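Local coordinates for peptidase M42 (Thaumarchaeota archaeon SCGC AB-539-E09, PDB 5DS0), which probably removes residues from the amino termini of peptides as a dinuclear metalloaminopeptidase of family M42, here with cobalt bound, built as a twelve-subunit TET particle, at residues R193-Q198 and L346-D351; I280-Q285 and I340-E345; I140-T143 and E147-E150; F72-I77 and V101-C106; G303-H306 and G311-S314. All coordinates share one frame; numbering follows the deposited sequence.

Overall arrangement
The five contacts fall into two groups, one in each domain, with interactions 1 and 2 on the opposite side of the chain's centre from 3 and 4. The first two share helix 333-349 and touch through L346 and V282, with centres about 11 Å apart; interaction 5 lies in the same alpha/beta peptidase domain, its centre about 20 Å from that of interaction 2. Interactions 3 and 4 belong to the beta-barrel domain, with centres about 12 Å apart, and meet where A148 packs on I77. Their centres stand about 52 and 42 Å from that of interaction 1. The side chains of I305 (interaction 5) and F72 (interaction 4) are about 12 and 13 Å from a bound cobalt ion, too far to bind it.

Interaction 1: residues R193-Q198 and L346-D351; sequences RRMKDQ and LIKRLD
M195, present as selenomethionine, reaches across from R193-Q198 and lays its end on two consecutive residues of helix 333-349. Its methyl CE is 3.7 Å from CG2 of I347, and SE lies 3.9 Å from that same CG2. CE also approaches CG of K348 at 4.1 Å, so the aliphatic part of the lysine flanks the methyl. The span is long: the nearest CA atoms, those of M195 and K348, are 9.5 Å apart. M195 covers it with CG anti to its own carbonyl carbon (chi1 -74°) and a nearly straight chi2, before a bend at chi3 (108°) turns CE onto the other helix.

Around this first shell, I344, one helical turn before K348, also touches M195, while I200 in the loop after helix 179-197 packs on both M195 and K348. N204, farther along that loop, donates through ND2 to the carbonyl O atoms of I347 and L350. Charged groups are paired at the margins: R193 NH1 lies 3.1 Å from D197 OD2 in a salt bridge within its own helix, and R194 bridges to E337 of helix 333-349. Directly between the segments there is neither hydrogen bond nor salt bridge, so these two helices of the peptidase domain meet here through nondirectional apolar contact, and their polar ties lie in the surroundings.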
# COMPACT_ATOMS: atom_id res chain seq x y z
N ARG C 193 -60.05 7.66 -6.33
CA ARG C 193 -60.87 8.78 -6.75
C ARG C 193 -61.60 8.46 -8.03
O ARG C 193 -62.80 8.64 -8.12
CB ARG C 193 -60.04 10.04 -6.97
CG ARG C 193 -60.87 11.23 -7.44
CD ARG C 193 -60.04 12.48 -7.66
NE ARG C 193 -59.14 12.39 -8.81
CZ ARG C 193 -59.49 12.50 -10.09
NH1 ARG C 193 -60.75 12.71 -10.44
NH2 ARG C 193 -58.55 12.38 -11.02
N ARG C 194 -60.86 7.97 -9.01
CA ARG C 194 -61.43 7.67 -10.31
C ARG C 194 -62.47 6.58 -10.29
O ARG C 194 -63.43 6.62 -11.06
CB ARG C 194 -60.33 7.31 -11.31
CG ARG C 194 -59.88 8.60 -12.03
CD ARG C 194 -58.36 8.76 -12.38
NE ARG C 194 -58.01 7.92 -13.52
CZ ARG C 194 -56.94 8.03 -14.31
NH1 ARG C 194 -56.85 7.13 -15.26
NH2 ARG C 194 -55.97 8.97 -14.21
N MSE C 195 -62.29 5.60 -9.42
CA MSE C 195 -63.24 4.51 -9.30
C MSE C 195 -64.57 5.01 -8.79
O MSE C 195 -65.62 4.57 -9.26
CB MSE C 195 -62.65 3.43 -8.40
CG MSE C 195 -61.58 2.72 -9.21
SE MSE C 195 -60.98 1.06 -8.35
CE MSE C 195 -61.84 -0.22 -9.59
N LYS C 196 -64.53 5.93 -7.83
CA LYS C 196 -65.75 6.54 -7.36
C LYS C 196 -66.35 7.46 -8.42
O LYS C 196 -67.52 7.31 -8.76
CB LYS C 196 -65.54 7.29 -6.06
CG LYS C 196 -66.83 7.89 -5.53
CD LYS C 196 -66.91 7.86 -4.02
CE LYS C 196 -68.32 8.20 -3.54
NZ LYS C 196 -68.36 8.23 -2.05
N ASP C 197 -65.56 8.37 -8.97
CA ASP C 197 -66.04 9.33 -9.99
C ASP C 197 -66.70 8.69 -11.21
O ASP C 197 -67.69 9.21 -11.70
CB ASP C 197 -64.90 10.24 -10.50
CG ASP C 197 -64.82 11.55 -9.74
OD1 ASP C 197 -65.84 11.99 -9.15
OD2 ASP C 197 -63.73 12.16 -9.72
N GLN C 198 -66.17 7.57 -11.68
CA GLN C 198 -66.73 6.90 -12.85
C GLN C 198 -67.58 5.68 -12.49
O GLN C 198 -67.87 4.84 -13.35
CB GLN C 198 -65.60 6.49 -13.78
CG GLN C 198 -64.68 7.63 -14.17
CD GLN C 198 -63.44 7.14 -14.89
OE1 GLN C 198 -63.44 6.06 -15.50
NE2 GLN C 198 -62.37 7.92 -14.81
N LEU C 346 -56.55 -4.10 -12.28
CA LEU C 346 -56.28 -5.20 -11.36
C LEU C 346 -57.40 -5.31 -10.35
O LEU C 346 -57.96 -6.38 -10.15
CB LEU C 346 -54.96 -4.98 -10.62
CG LEU C 346 -53.71 -5.01 -11.48
CD1 LEU C 346 -52.52 -4.58 -10.65
CD2 LEU C 346 -53.46 -6.39 -12.06
N ILE C 347 -57.73 -4.19 -9.73
CA ILE C 347 -58.78 -4.16 -8.72
C ILE C 347 -60.12 -4.64 -9.27
O ILE C 347 -60.85 -5.35 -8.58
CB ILE C 347 -58.90 -2.75 -8.12
CG1 ILE C 347 -57.67 -2.45 -7.27
CG2 ILE C 347 -60.15 -2.59 -7.26
CD1 ILE C 347 -57.46 -0.99 -7.02
N LYS C 348 -60.46 -4.24 -10.49
CA LYS C 348 -61.67 -4.72 -11.15
C LYS C 348 -61.77 -6.24 -11.14
O LYS C 348 -62.85 -6.78 -10.93
CB LYS C 348 -61.75 -4.21 -12.58
CG LYS C 348 -62.32 -2.80 -12.70
CD LYS C 348 -62.20 -2.16 -14.08
CE LYS C 348 -63.11 -2.82 -15.09
NZ LYS C 348 -62.62 -2.53 -16.47
N ARG C 349 -60.64 -6.92 -11.35
CA ARG C 349 -60.62 -8.37 -11.54
C ARG C 349 -60.23 -9.20 -10.31
O ARG C 349 -60.23 -10.44 -10.37
CB ARG C 349 -59.67 -8.71 -12.68
CG ARG C 349 -60.15 -8.27 -14.04
CD ARG C 349 -59.02 -8.35 -15.06
NE ARG C 349 -59.41 -7.88 -16.39
CZ ARG C 349 -59.63 -6.61 -16.72
NH1 ARG C 349 -59.51 -5.62 -15.83
NH2 ARG C 349 -60.00 -6.31 -17.96
N LEU C 350 -59.91 -8.55 -9.21
CA LEU C 350 -59.48 -9.29 -8.00
C LEU C 350 -60.66 -9.69 -7.13
O LEU C 350 -60.89 -9.11 -6.07
CB LEU C 350 -58.46 -8.46 -7.19
CG LEU C 350 -57.04 -8.38 -7.74
CD1 LEU C 350 -56.25 -7.31 -7.01
CD2 LEU C 350 -56.31 -9.71 -7.64
N ASP C 351 -61.43 -10.68 -7.61
CA ASP C 351 -62.55 -11.22 -6.83
C ASP C 351 -62.05 -12.29 -5.87
O ASP C 351 -60.89 -12.68 -5.94
CB ASP C 351 -63.67 -11.75 -7.75
CG ASP C 351 -63.18 -12.78 -8.76
OD1 ASP C 351 -62.06 -13.30 -8.60
OD2 ASP C 351 -63.92 -13.08 -9.71

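Interaction 2: residues I280-Q285 and I340-E345; sequences INVAKQ and IRLVIE
V282 buries the most surface here, setting its CG1 methyl against the start of the E345 side chain, with CG1 3.6 Å from E345 CB. Having CG1 anti to the backbone N (chi1 168°) directs that branch at helix 333-349, where V282 CG1 also lies 4.1 Å from E345 C. L342, one turn earlier, makes the second part of the contact: its CD1 methyl lies 3.8 Å from CB of A283 and 4.0 Å from CA of the same alanine. The small A283 side chain thus lets the leucine tip come close to the backbone of helix 273-285.

These are two helices of the alpha/beta peptidase domain, whose short segments pass 9.8 Å apart at 115° between their N-to-C directions. That steep crossing is consistent with the few residues that touch. L290, in the loop after helix 273-285, packs on both A283 and L342, while L346 continues the apolar surface beside V282.

Of the E345 side chain, CB makes the contact. It faces V282, but a bend at chi2 (-47°) carries the carboxylate away from helix 273-285, and OE1 forms a salt bridge with NH1 of R349, one turn later in its own helix.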
# COMPACT_ATOMS: atom_id res chain seq x y z
N ILE C 280 -49.05 -9.44 -15.02
CA ILE C 280 -48.48 -9.42 -16.35
C ILE C 280 -49.57 -9.57 -17.41
O ILE C 280 -49.54 -8.87 -18.43
CB ILE C 280 -47.40 -10.52 -16.53
CG1 ILE C 280 -46.14 -10.13 -15.76
CG2 ILE C 280 -47.03 -10.70 -17.99
CD1 ILE C 280 -45.17 -11.27 -15.53
N ASN C 281 -50.53 -10.47 -17.16
CA ASN C 281 -51.61 -10.73 -18.12
C ASN C 281 -52.63 -9.61 -18.17
O ASN C 281 -53.05 -9.20 -19.25
CB ASN C 281 -52.31 -12.04 -17.82
CG ASN C 281 -51.39 -13.24 -17.99
OD1 ASN C 281 -50.36 -13.18 -18.68
ND2 ASN C 281 -51.74 -14.34 -17.34
N VAL C 282 -53.01 -9.10 -17.00
CA VAL C 282 -53.93 -7.99 -16.97
C VAL C 282 -53.37 -6.81 -17.77
O VAL C 282 -54.09 -6.16 -18.53
CB VAL C 282 -54.25 -7.56 -15.53
CG1 VAL C 282 -54.98 -6.23 -15.50
CG2 VAL C 282 -55.09 -8.64 -14.85
N ALA C 283 -52.07 -6.56 -17.60
CA ALA C 283 -51.42 -5.46 -18.30
C ALA C 283 -51.38 -5.68 -19.80
O ALA C 283 -51.65 -4.77 -20.57
CB ALA C 283 -50.01 -5.26 -17.76
N LYS C 284 -51.06 -6.90 -20.21
CA LYS C 284 -51.00 -7.25 -21.63
C LYS C 284 -52.36 -7.10 -22.29
O LYS C 284 -52.47 -6.57 -23.39
CB LYS C 284 -50.52 -8.69 -21.82
CG LYS C 284 -50.15 -9.00 -23.24
CD LYS C 284 -49.91 -10.48 -23.46
CE LYS C 284 -49.39 -10.70 -24.88
NZ LYS C 284 -49.38 -12.15 -25.23
N GLN C 285 -53.38 -7.61 -21.61
CA GLN C 285 -54.75 -7.56 -22.07
C GLN C 285 -55.27 -6.12 -22.16
O GLN C 285 -55.97 -5.78 -23.10
CB GLN C 285 -55.62 -8.38 -21.13
CG GLN C 285 -57.08 -8.53 -21.54
CD GLN C 285 -57.91 -9.22 -20.46
OE1 GLN C 285 -57.62 -9.10 -19.25
NE2 GLN C 285 -58.97 -9.91 -20.88
N ILE C 340 -51.71 4.14 -12.79
CA ILE C 340 -53.07 4.34 -12.30
C ILE C 340 -54.03 3.44 -13.08
O ILE C 340 -54.84 2.73 -12.49
CB ILE C 340 -53.53 5.80 -12.39
CG1 ILE C 340 -52.73 6.67 -11.42
CG2 ILE C 340 -55.01 5.88 -12.06
CD1 ILE C 340 -52.89 8.14 -11.70
N ARG C 341 -53.94 3.47 -14.41
CA ARG C 341 -54.77 2.60 -15.25
C ARG C 341 -54.61 1.14 -14.83
O ARG C 341 -55.60 0.43 -14.66
CB ARG C 341 -54.40 2.74 -16.71
CG ARG C 341 -54.90 4.00 -17.37
CD ARG C 341 -54.53 4.02 -18.84
NE ARG C 341 -54.36 5.39 -19.36
CZ ARG C 341 -55.26 6.07 -20.09
NH1 ARG C 341 -54.97 7.30 -20.53
NH2 ARG C 341 -56.48 5.56 -20.35
N LEU C 342 -53.37 0.71 -14.67
CA LEU C 342 -53.10 -0.68 -14.36
C LEU C 342 -53.72 -1.13 -13.03
O LEU C 342 -54.33 -2.20 -12.97
CB LEU C 342 -51.59 -0.93 -14.32
CG LEU C 342 -51.16 -2.35 -13.95
CD1 LEU C 342 -51.71 -3.37 -14.93
CD2 LEU C 342 -49.64 -2.44 -13.88
N VAL C 343 -53.56 -0.31 -11.99
CA VAL C 343 -54.07 -0.68 -10.66
C VAL C 343 -55.60 -0.81 -10.69
O VAL C 343 -56.15 -1.73 -10.10
CB VAL C 343 -53.62 0.25 -9.46
CG1 VAL C 343 -52.19 -0.03 -9.03
CG2 VAL C 343 -53.77 1.73 -9.77
N ILE C 344 -56.26 0.06 -11.44
CA ILE C 344 -57.70 -0.03 -11.60
C ILE C 344 -58.11 -1.35 -12.24
O ILE C 344 -58.98 -2.05 -11.73
CB ILE C 344 -58.24 1.18 -12.39
CG1 ILE C 344 -58.18 2.44 -11.51
CG2 ILE C 344 -59.67 0.94 -12.85
CD1 ILE C 344 -58.42 3.74 -12.24
N GLU C 345 -57.47 -1.70 -13.36
CA GLU C 345 -57.78 -2.96 -14.03
C GLU C 345 -57.58 -4.15 -13.11
O GLU C 345 -58.33 -5.11 -13.17
CB GLU C 345 -56.91 -3.14 -15.28
CG GLU C 345 -57.11 -2.11 -16.37
CD GLU C 345 -58.57 -1.86 -16.69
OE1 GLU C 345 -59.27 -2.80 -17.13
OE2 GLU C 345 -59.00 -0.71 -16.53

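Interaction 3: residues I140-T143 and E147-E150; sequences IGAT and EAEE
E147 grips T143 through a single carboxylate oxygen, OE2, which accepts two bonds from one residue. The hydroxyl OG1 of T143 donates to E147 OE2 at 2.9 Å, approaching from above the carboxylate plane, 58° out of it. T143 N also donates to E147 OE2 at 3.1 Å, a weak bond with an angle of 129° at the hydrogen. With chi1 at 56°, OG1 of T143 sits between its backbone N and carbonyl carbon, close enough to N for both donors to reach one acceptor.

Beside these bonds the contact is apolar. A142 CB sits 4.1 Å from CB of A148, and CD1 of I140 lies 4.3 Å from that same CB.

The segments form the tight passage from strand 137-139 of the antiparallel barrel into helix 145-150, and the amide N of E147 donates to S144 OG in the helix's first turn. An alanine in place of E147 would probably leave the amide and hydroxyl of T143 without their shared acceptor and let the loop shift against the helix.

Other polar atoms are satisfied outside the segments: G141 N donates to D139 OD1, whereas the carbonyls of I140 and A142 accept from Q169 and R322 of a second subunit. E147 OE1 has a long, weak ion pair with R172 of that subunit, and Q169 of the same neighbour packs against both A142 and E147.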
# COMPACT_ATOMS: atom_id res chain seq x y z
N ILE C 140 -27.00 27.82 8.88
CA ILE C 140 -28.27 28.55 8.81
C ILE C 140 -28.05 30.07 8.87
O ILE C 140 -29.00 30.82 9.10
CB ILE C 140 -29.25 28.11 9.91
CG1 ILE C 140 -28.64 28.34 11.30
CG2 ILE C 140 -29.61 26.66 9.73
CD1 ILE C 140 -29.65 28.29 12.43
N GLY C 141 -26.82 30.50 8.64
CA GLY C 141 -26.49 31.92 8.58
C GLY C 141 -26.29 32.53 9.95
O GLY C 141 -26.26 33.75 10.10
N ALA C 142 -26.11 31.67 10.95
CA ALA C 142 -25.93 32.13 12.31
C ALA C 142 -24.45 32.37 12.57
O ALA C 142 -23.60 31.79 11.90
CB ALA C 142 -26.48 31.12 13.29
N THR C 143 -24.16 33.24 13.53
CA THR C 143 -22.77 33.60 13.87
C THR C 143 -22.40 33.21 15.31
O THR C 143 -21.31 33.51 15.75
CB THR C 143 -22.52 35.12 13.68
OG1 THR C 143 -23.47 35.86 14.45
CG2 THR C 143 -22.67 35.51 12.22
N GLU C 147 -27.42 33.03 18.47
CA GLU C 147 -28.12 33.49 17.27
C GLU C 147 -28.84 32.32 16.60
O GLU C 147 -29.92 32.48 16.00
CB GLU C 147 -27.12 34.17 16.33
CG GLU C 147 -27.73 34.98 15.21
CD GLU C 147 -26.75 35.94 14.56
OE1 GLU C 147 -26.55 37.03 15.12
OE2 GLU C 147 -26.19 35.62 13.48
N ALA C 148 -28.28 31.13 16.74
CA ALA C 148 -28.90 29.90 16.25
C ALA C 148 -30.11 29.52 17.06
O ALA C 148 -31.13 29.14 16.50
CB ALA C 148 -27.90 28.76 16.29
N GLU C 149 -29.99 29.58 18.38
CA GLU C 149 -31.11 29.30 19.28
C GLU C 149 -32.29 30.24 19.05
O GLU C 149 -33.42 29.80 19.08
CB GLU C 149 -30.65 29.34 20.75
CG GLU C 149 -30.08 28.02 21.27
CD GLU C 149 -29.14 28.18 22.45
OE1 GLU C 149 -29.17 29.24 23.13
OE2 GLU C 149 -28.34 27.25 22.70
N GLU C 150 -32.02 31.52 18.77
CA GLU C 150 -33.07 32.49 18.47
C GLU C 150 -33.99 32.08 17.32
O GLU C 150 -35.15 32.45 17.29
CB GLU C 150 -32.48 33.87 18.16
CG GLU C 150 -32.14 34.67 19.40
CD GLU C 150 -31.25 35.88 19.08
OE1 GLU C 150 -31.33 36.43 17.95
OE2 GLU C 150 -30.45 36.26 19.97

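Interaction 4: residues F72-I77 and V101-C106; sequences FIVSSI and VVVRTC
F72 brings ring atom CE1 to CG1 of V101 at 4.0 Å, the methyl approaching the ring obliquely. The two side chains cross at about a right angle, and a second pair repeats this two residues along each strand: CG2 of V74 lies 4.0 Å from CG1 of V103, again nearly perpendicular. In V103, CG1 stands anti to the backbone N (chi1 -175°), which sends that methyl toward V74.

No hydrogen bond joins the two strands, and their nearest CA atoms, in V74 and V103, are 8.2 Å apart, too wide for a direct ladder. Strand 158-161 lies between them in the closed six-stranded antiparallel barrel of the M42 fold, and the backbone of F72 pairs with I159, whose side chain touches F72, V74 and V101 alike. The valines and the phenylalanine therefore reach over an intervening strand.

The F72 ring is further fixed by a stack with W91 and an edge-to-face contact with F85. Farther along strand 71-77, S75 and S76 both face T84 in a classic beta bulge, each serine hydroxyl bonded to the threonine's OG1. The carbonyl O of V74 accepts a hydrogen bond from Q294 of a third subunit.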
# COMPACT_ATOMS: atom_id res chain seq x y z
N PHE C 72 -33.34 14.54 7.34
CA PHE C 72 -32.32 14.61 8.39
C PHE C 72 -32.97 15.08 9.69
O PHE C 72 -34.15 15.46 9.71
CB PHE C 72 -31.18 15.57 8.02
CG PHE C 72 -30.82 15.54 6.57
CD1 PHE C 72 -31.49 16.34 5.66
CD2 PHE C 72 -29.82 14.71 6.10
CE1 PHE C 72 -31.17 16.30 4.31
CE2 PHE C 72 -29.51 14.67 4.75
CZ PHE C 72 -30.18 15.48 3.86
N ILE C 73 -32.19 15.07 10.76
CA ILE C 73 -32.66 15.49 12.04
C ILE C 73 -31.51 16.19 12.75
O ILE C 73 -30.36 15.76 12.65
CB ILE C 73 -33.18 14.28 12.84
CG1 ILE C 73 -33.86 14.73 14.14
CG2 ILE C 73 -32.07 13.28 13.15
CD1 ILE C 73 -34.72 13.66 14.76
N VAL C 74 -31.82 17.24 13.50
CA VAL C 74 -30.80 18.02 14.18
C VAL C 74 -30.22 17.22 15.35
O VAL C 74 -30.96 16.76 16.22
CB VAL C 74 -31.35 19.36 14.72
CG1 VAL C 74 -30.27 20.14 15.44
CG2 VAL C 74 -31.89 20.20 13.59
N SER C 75 -28.90 17.06 15.36
CA SER C 75 -28.22 16.29 16.41
C SER C 75 -27.48 17.16 17.42
O SER C 75 -27.17 16.70 18.50
CB SER C 75 -27.28 15.24 15.80
OG SER C 75 -26.15 15.83 15.19
N SER C 76 -27.21 18.42 17.07
CA SER C 76 -26.61 19.39 18.01
C SER C 76 -26.51 20.77 17.41
O SER C 76 -26.64 20.94 16.20
CB SER C 76 -25.21 18.95 18.41
OG SER C 76 -24.23 19.42 17.49
N ILE C 77 -26.31 21.76 18.28
CA ILE C 77 -25.94 23.11 17.86
C ILE C 77 -24.52 23.35 18.35
O ILE C 77 -24.27 23.30 19.54
CB ILE C 77 -26.85 24.20 18.46
CG1 ILE C 77 -28.28 24.05 17.98
CG2 ILE C 77 -26.36 25.59 18.06
CD1 ILE C 77 -29.13 23.24 18.94
N VAL C 101 -31.45 22.96 2.60
CA VAL C 101 -32.37 22.22 3.42
C VAL C 101 -33.22 23.19 4.18
O VAL C 101 -32.93 24.38 4.23
CB VAL C 101 -31.63 21.30 4.42
CG1 VAL C 101 -30.86 20.21 3.67
CG2 VAL C 101 -30.70 22.09 5.33
N VAL C 102 -34.26 22.67 4.80
CA VAL C 102 -35.09 23.46 5.68
C VAL C 102 -35.45 22.65 6.93
O VAL C 102 -35.83 21.49 6.85
CB VAL C 102 -36.34 24.02 4.94
CG1 VAL C 102 -37.04 22.96 4.13
CG2 VAL C 102 -37.32 24.63 5.92
N VAL C 103 -35.31 23.31 8.07
CA VAL C 103 -35.51 22.72 9.37
C VAL C 103 -36.82 23.23 9.91
O VAL C 103 -37.08 24.43 9.84
CB VAL C 103 -34.42 23.21 10.34
CG1 VAL C 103 -34.53 22.51 11.67
CG2 VAL C 103 -33.04 22.99 9.75
N ARG C 104 -37.63 22.34 10.47
CA ARG C 104 -38.87 22.79 11.10
C ARG C 104 -38.71 22.93 12.60
O ARG C 104 -38.56 21.94 13.31
CB ARG C 104 -40.03 21.84 10.79
CG ARG C 104 -41.37 22.43 11.20
CD ARG C 104 -42.53 21.52 10.85
NE ARG C 104 -42.45 20.26 11.60
CZ ARG C 104 -43.14 19.16 11.30
NH1 ARG C 104 -43.98 19.15 10.27
NH2 ARG C 104 -42.99 18.07 12.05
N THR C 105 -38.71 24.17 13.07
CA THR C 105 -38.60 24.48 14.49
C THR C 105 -39.97 24.83 15.04
O THR C 105 -40.95 24.91 14.29
CB THR C 105 -37.66 25.67 14.74
OG1 THR C 105 -38.20 26.86 14.15
CG2 THR C 105 -36.29 25.40 14.14
N CYS C 106 -40.04 25.02 16.35
CA CYS C 106 -41.25 25.55 16.99
C CYS C 106 -41.61 26.96 16.47
O CYS C 106 -42.77 27.35 16.48
CB CYS C 106 -41.09 25.54 18.52
SG CYS C 106 -39.60 26.38 19.11

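Interaction 5: residues G303-H306 and G311-S314; sequences GRIH and GCPS
The turn from helix 302-305 into strand 314-322 of the central mixed sheet is closed by this contact, in which H306 and C312 approach to 4.4 Å between their CA atoms. C312 N donates to the carbonyl O of H306 at 3.0 Å (145° at the hydrogen), the donor standing above the carbonyl plane. Two CA-H...O contacts flank that bond: G311 CA lies 3.3 Å from H306 O, and H306 CA lies 3.3 Å from C312 O. G311 has a phi of 114°, a conformation in which a side chain would run into the preceding carbonyl and come close to H306 O.

S314 holds the far end. Its OG donates to C312 O at 2.8 Å, so one carbonyl receives this hydroxyl as well as the CA-H of H306, and the serine oxygen packs 3.4 Å from CB of H306. An alanine at this position would probably leave C312 O without its hydroxyl partner and thin the contact against H306.

CG of H306 lies between its backbone N and carbonyl carbon (chi1 89°), which swings the imidazole away and leaves CB facing the loop; ND1 is hydrogen-bonded to A302 O, and CA of G303 lies at the ring edge, in its plane. I305 sets CG2 4.0 Å from S314 OG, and its side chain also touches A233 and V235 of strand 232-240 and L62 and A64 of strand 60-66. A short loop folded back on the helix it follows, with an isoleucine buried against parallel strands, is a helix-to-strand connection of the alpha/beta peptidase domain of M42 enzymes.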
# COMPACT_ATOMS: atom_id res chain seq x y z
N GLY C 303 -42.18 -6.07 2.01
CA GLY C 303 -41.34 -6.90 2.86
C GLY C 303 -41.99 -7.25 4.18
O GLY C 303 -41.75 -8.34 4.70
N ARG C 304 -42.80 -6.33 4.71
CA ARG C 304 -43.55 -6.56 5.96
C ARG C 304 -44.98 -7.02 5.74
O ARG C 304 -45.47 -7.88 6.46
CB ARG C 304 -43.58 -5.29 6.81
CG ARG C 304 -42.27 -4.95 7.48
CD ARG C 304 -41.72 -6.03 8.38
NE ARG C 304 -40.79 -5.42 9.32
CZ ARG C 304 -39.51 -5.12 9.06
NH1 ARG C 304 -38.97 -5.43 7.88
NH2 ARG C 304 -38.76 -4.53 10.00
N ILE C 305 -45.64 -6.43 4.76
CA ILE C 305 -47.03 -6.74 4.46
C ILE C 305 -47.24 -8.22 4.15
O ILE C 305 -48.19 -8.83 4.66
CB ILE C 305 -47.55 -5.89 3.29
CG1 ILE C 305 -47.75 -4.44 3.77
CG2 ILE C 305 -48.86 -6.43 2.76
CD1 ILE C 305 -47.84 -3.43 2.65
N HIS C 306 -46.37 -8.80 3.31
CA HIS C 306 -46.56 -10.18 2.85
C HIS C 306 -46.31 -11.20 3.94
O HIS C 306 -46.61 -12.37 3.77
CB HIS C 306 -45.75 -10.47 1.58
CG HIS C 306 -44.35 -10.98 1.82
ND1 HIS C 306 -43.31 -10.17 2.21
CD2 HIS C 306 -43.80 -12.21 1.62
CE1 HIS C 306 -42.20 -10.87 2.29
NE2 HIS C 306 -42.47 -12.12 1.93
N GLY C 311 -49.48 -14.83 6.15
CA GLY C 311 -48.92 -14.46 4.86
C GLY C 311 -49.96 -13.74 4.05
O GLY C 311 -51.17 -13.85 4.30
N CYS C 312 -49.50 -13.01 3.06
CA CYS C 312 -50.38 -12.26 2.18
C CYS C 312 -49.71 -12.16 0.83
O CYS C 312 -48.63 -11.59 0.73
CB CYS C 312 -50.62 -10.87 2.76
SG CYS C 312 -51.50 -9.78 1.64
N PRO C 313 -50.33 -12.71 -0.22
CA PRO C 313 -49.73 -12.58 -1.55
C PRO C 313 -49.60 -11.11 -1.94
O PRO C 313 -50.55 -10.34 -1.83
CB PRO C 313 -50.72 -13.30 -2.47
CG PRO C 313 -51.65 -14.03 -1.59
CD PRO C 313 -51.66 -13.32 -0.28
N SER C 314 -48.41 -10.73 -2.38
CA SER C 314 -48.13 -9.33 -2.68
C SER C 314 -47.24 -9.19 -3.87
O SER C 314 -46.52 -10.11 -4.25
CB SER C 314 -47.46 -8.65 -1.49
OG SER C 314 -48.12 -8.98 -0.28